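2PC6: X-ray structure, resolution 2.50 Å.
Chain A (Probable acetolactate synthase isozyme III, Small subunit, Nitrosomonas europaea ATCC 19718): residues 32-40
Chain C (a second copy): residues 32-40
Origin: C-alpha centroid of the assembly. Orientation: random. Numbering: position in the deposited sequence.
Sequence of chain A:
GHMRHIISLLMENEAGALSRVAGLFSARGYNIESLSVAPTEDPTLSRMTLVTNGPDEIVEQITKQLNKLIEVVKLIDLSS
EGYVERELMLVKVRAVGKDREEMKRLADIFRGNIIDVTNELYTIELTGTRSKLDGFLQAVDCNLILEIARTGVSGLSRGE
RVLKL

Chain A, residues 32-40: IESLSVAPT
Chain C 32-40: IESLSVAPT

Two copies of one protein pair the same segment, residues 32-40, edge to edge as antiparallel strands. The strand directions make an angle of 159°, and the axes approach to 5.0 Å. Ser36(A) lies opposite Ser36(C), so the residue numbers of each facing pair add up to 72. The two stretches together bury 471 Å².

Ile32(A) makes no contact. Its phi/psi are -119/112, with chi1 m and chi2 t.

Glu33(A) breaks the extended run, at -76/-47. Its side chain is t at chi1 and chi2, with chi3 near 0°. The closest approach is through its backbone: O of Glu33(A) lies 3.4 Å from CD of Pro39(C). The side chain adds a looser contact, CG of Glu33(A) to CG of Pro39(C) at 4.5 Å. A proline nitrogen has no hydrogen to donate, so N of Pro39(C) cannot give O of Glu33(A) the N-H bond that N of Val37(C) gives O of Leu35(A).

Ser34(A) returns to extended geometry, at -156/158, with chi1 p. Its CA is 4.7 Å from CA of Ala38(C), and its CB is 4.2 Å from CB of Ala38(C). Its CA also makes a CA-H...O contact of 3.4 Å with O of Val37(C).

Leu35(A), at -150/126, forms a hydrogen-bonded pair with Val37(C), CA to CA 5.6 Å. N of Leu35(A) donates to O of Val37(C) at 3.2 Å, and N of Val37(C) donates to O of Leu35(A) at 3.3 Å. The angles at hydrogen are 155° and 152°. O of Leu35(A) also receives a CA-H...O contact from CA of Ser36(C), 3.5 Å. The side chain has chi1 t and chi2 144°, between wells. Its CB packs 4.0 Å from CG1 of Val37(C), and its CD2 meets CD2 of Leu35(C) at 3.9 Å. Leu35(C) has nearly the same rotamer, chi1 t and chi2 146°.

Ser36(A), at -118/135, forms the non-hydrogen-bonded pair with Ser36(C), CA to CA 4.9 Å. Both side chains point to the face opposite the leucines and valines. OG of Ser36(A) and OG of Ser36(C) are 3.9 Å apart and do not bond to each other; each is satisfied elsewhere in the structure. Their chi1 angles differ: -113° in Ser36(A), between wells, and -86° (m) in Ser36(C).

Val37(A), at -147/141, repeats the hydrogen-bonded pair with Leu35(C), CA to CA 5.6 Å. N of Val37(A) donates to O of Leu35(C) at 3.2 Å, and N of Leu35(C) donates to O of Val37(A) at 3.3 Å. Chi1 is p, as in Val37(C). CG1 of Val37(A) lies 3.9 Å from CB of Leu35(C), so the two leucines and two valines form one apolar cluster.

Ala38(A), at -166/162, places CB 4.1 Å from CB of Ser34(C). The CA atoms of Ala38(A) and Ser34(C) are 4.5 Å apart.

Pro39(A), at -65/153 with a C-gamma exo ring, ends the strand. Its CD sits 3.3 Å from O of Glu33(C), mirroring the contact at the other end.

Thr40(A), at -94/-178 with chi1 p, is out of reach.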

# COMPACT_ATOMS: atom_id res chain seq x y z
N ILE A 32 1.82 14.81 -1.11
CA ILE A 32 1.38 13.48 -0.79
C ILE A 32 2.65 12.65 -0.69
O ILE A 32 3.34 12.44 -1.68
CB ILE A 32 0.44 12.87 -1.88
CG1 ILE A 32 -0.89 13.61 -1.88
CG2 ILE A 32 0.19 11.39 -1.59
CD1 ILE A 32 -1.92 13.06 -2.82
N GLU A 33 2.99 12.21 0.49
CA GLU A 33 4.22 11.47 0.56
C GLU A 33 3.96 10.08 0.01
O GLU A 33 4.71 9.58 -0.84
CB GLU A 33 4.77 11.40 1.97
CG GLU A 33 6.25 11.18 1.93
CD GLU A 33 6.83 10.82 3.27
OE1 GLU A 33 6.06 10.74 4.27
OE2 GLU A 33 8.06 10.61 3.34
N SER A 34 2.87 9.48 0.48
CA SER A 34 2.52 8.11 0.15
C SER A 34 0.99 7.91 0.30
O SER A 34 0.33 8.62 1.05
CB SER A 34 3.29 7.15 1.05
OG SER A 34 2.60 6.94 2.26
N LEU A 35 0.45 6.91 -0.37
CA LEU A 35 -0.97 6.73 -0.36
C LEU A 35 -1.34 5.25 -0.52
O LEU A 35 -0.95 4.63 -1.49
CB LEU A 35 -1.59 7.55 -1.51
CG LEU A 35 -3.12 7.52 -1.58
CD1 LEU A 35 -3.69 8.84 -2.03
CD2 LEU A 35 -3.60 6.39 -2.51
N SER A 36 -2.15 4.73 0.41
CA SER A 36 -2.76 3.42 0.34
C SER A 36 -4.27 3.51 0.30
O SER A 36 -4.87 4.20 1.11
CB SER A 36 -2.45 2.65 1.61
OG SER A 36 -1.62 1.59 1.31
N VAL A 37 -4.90 2.75 -0.58
CA VAL A 37 -6.35 2.65 -0.59
C VAL A 37 -6.74 1.22 -1.04
O VAL A 37 -6.08 0.64 -1.88
CB VAL A 37 -6.96 3.76 -1.50
CG1 VAL A 37 -6.46 3.64 -2.94
CG2 VAL A 37 -8.47 3.73 -1.47
N ALA A 38 -7.77 0.64 -0.44
CA ALA A 38 -8.27 -0.69 -0.84
C ALA A 38 -9.63 -0.86 -0.18
O ALA A 38 -9.94 -0.12 0.74
CB ALA A 38 -7.30 -1.82 -0.42
N PRO A 39 -10.44 -1.81 -0.67
CA PRO A 39 -11.81 -1.92 -0.12
C PRO A 39 -11.81 -2.33 1.34
O PRO A 39 -10.87 -2.98 1.80
CB PRO A 39 -12.46 -3.05 -0.98
CG PRO A 39 -11.63 -3.12 -2.25
CD PRO A 39 -10.19 -2.83 -1.72
N THR A 40 -12.85 -1.95 2.06
CA THR A 40 -13.05 -2.43 3.43
C THR A 40 -13.95 -3.67 3.40
O THR A 40 -14.35 -4.14 2.31
CB THR A 40 -13.66 -1.33 4.34
OG1 THR A 40 -15.00 -1.04 3.90
CG2 THR A 40 -12.79 -0.06 4.32
N ILE C 32 -10.62 1.71 -9.92
CA ILE C 32 -9.35 1.26 -9.32
C ILE C 32 -9.70 0.55 -8.01
O ILE C 32 -10.15 1.18 -7.06
CB ILE C 32 -8.35 2.46 -9.07
CG1 ILE C 32 -8.10 3.26 -10.36
CG2 ILE C 32 -6.96 1.98 -8.45
N GLU C 33 -9.49 -0.77 -7.99
CA GLU C 33 -9.72 -1.65 -6.82
C GLU C 33 -8.74 -1.40 -5.63
O GLU C 33 -9.15 -1.27 -4.47
CB GLU C 33 -9.62 -3.12 -7.27
CG GLU C 33 -10.15 -4.14 -6.26
CD GLU C 33 -9.77 -5.58 -6.61
OE1 GLU C 33 -10.39 -6.19 -7.52
OE2 GLU C 33 -8.84 -6.11 -5.95
N SER C 34 -7.44 -1.36 -5.93
CA SER C 34 -6.44 -1.01 -4.94
C SER C 34 -5.28 -0.27 -5.60
O SER C 34 -5.04 -0.38 -6.81
CB SER C 34 -5.92 -2.25 -4.22
OG SER C 34 -4.94 -2.94 -5.01
N LEU C 35 -4.55 0.46 -4.79
CA LEU C 35 -3.52 1.31 -5.28
C LEU C 35 -2.57 1.63 -4.13
O LEU C 35 -2.98 1.85 -2.96
CB LEU C 35 -4.12 2.61 -5.89
CG LEU C 35 -3.12 3.50 -6.64
CD1 LEU C 35 -3.71 4.23 -7.83
CD2 LEU C 35 -2.36 4.49 -5.71
N SER C 36 -1.28 1.64 -4.50
CA SER C 36 -0.21 2.00 -3.60
C SER C 36 0.75 2.81 -4.40
O SER C 36 1.07 2.47 -5.55
CB SER C 36 0.51 0.75 -3.10
OG SER C 36 -0.13 0.19 -1.97
N VAL C 37 1.23 3.89 -3.81
CA VAL C 37 2.29 4.64 -4.43
C VAL C 37 3.18 5.21 -3.31
O VAL C 37 2.68 5.73 -2.29
CB VAL C 37 1.72 5.77 -5.32
CG1 VAL C 37 0.63 6.46 -4.60
CG2 VAL C 37 2.81 6.77 -5.70
N ALA C 38 4.50 5.11 -3.50
CA ALA C 38 5.43 5.60 -2.52
C ALA C 38 6.80 5.88 -3.14
O ALA C 38 7.12 5.36 -4.21
CB ALA C 38 5.54 4.59 -1.38
N PRO C 39 7.63 6.67 -2.43
CA PRO C 39 9.00 6.96 -2.86
C PRO C 39 9.81 5.72 -3.16
O PRO C 39 9.63 4.69 -2.49
CB PRO C 39 9.60 7.71 -1.64
CG PRO C 39 8.36 8.44 -1.01
CD PRO C 39 7.30 7.35 -1.15
N THR C 40 10.68 5.82 -4.16
CA THR C 40 11.67 4.79 -4.45
C THR C 40 13.04 5.27 -4.00
O THR C 40 13.16 6.37 -3.44
CB THR C 40 11.75 4.53 -5.97
OG1 THR C 40 12.39 5.67 -6.63
CG2 THR C 40 10.34 4.24 -6.55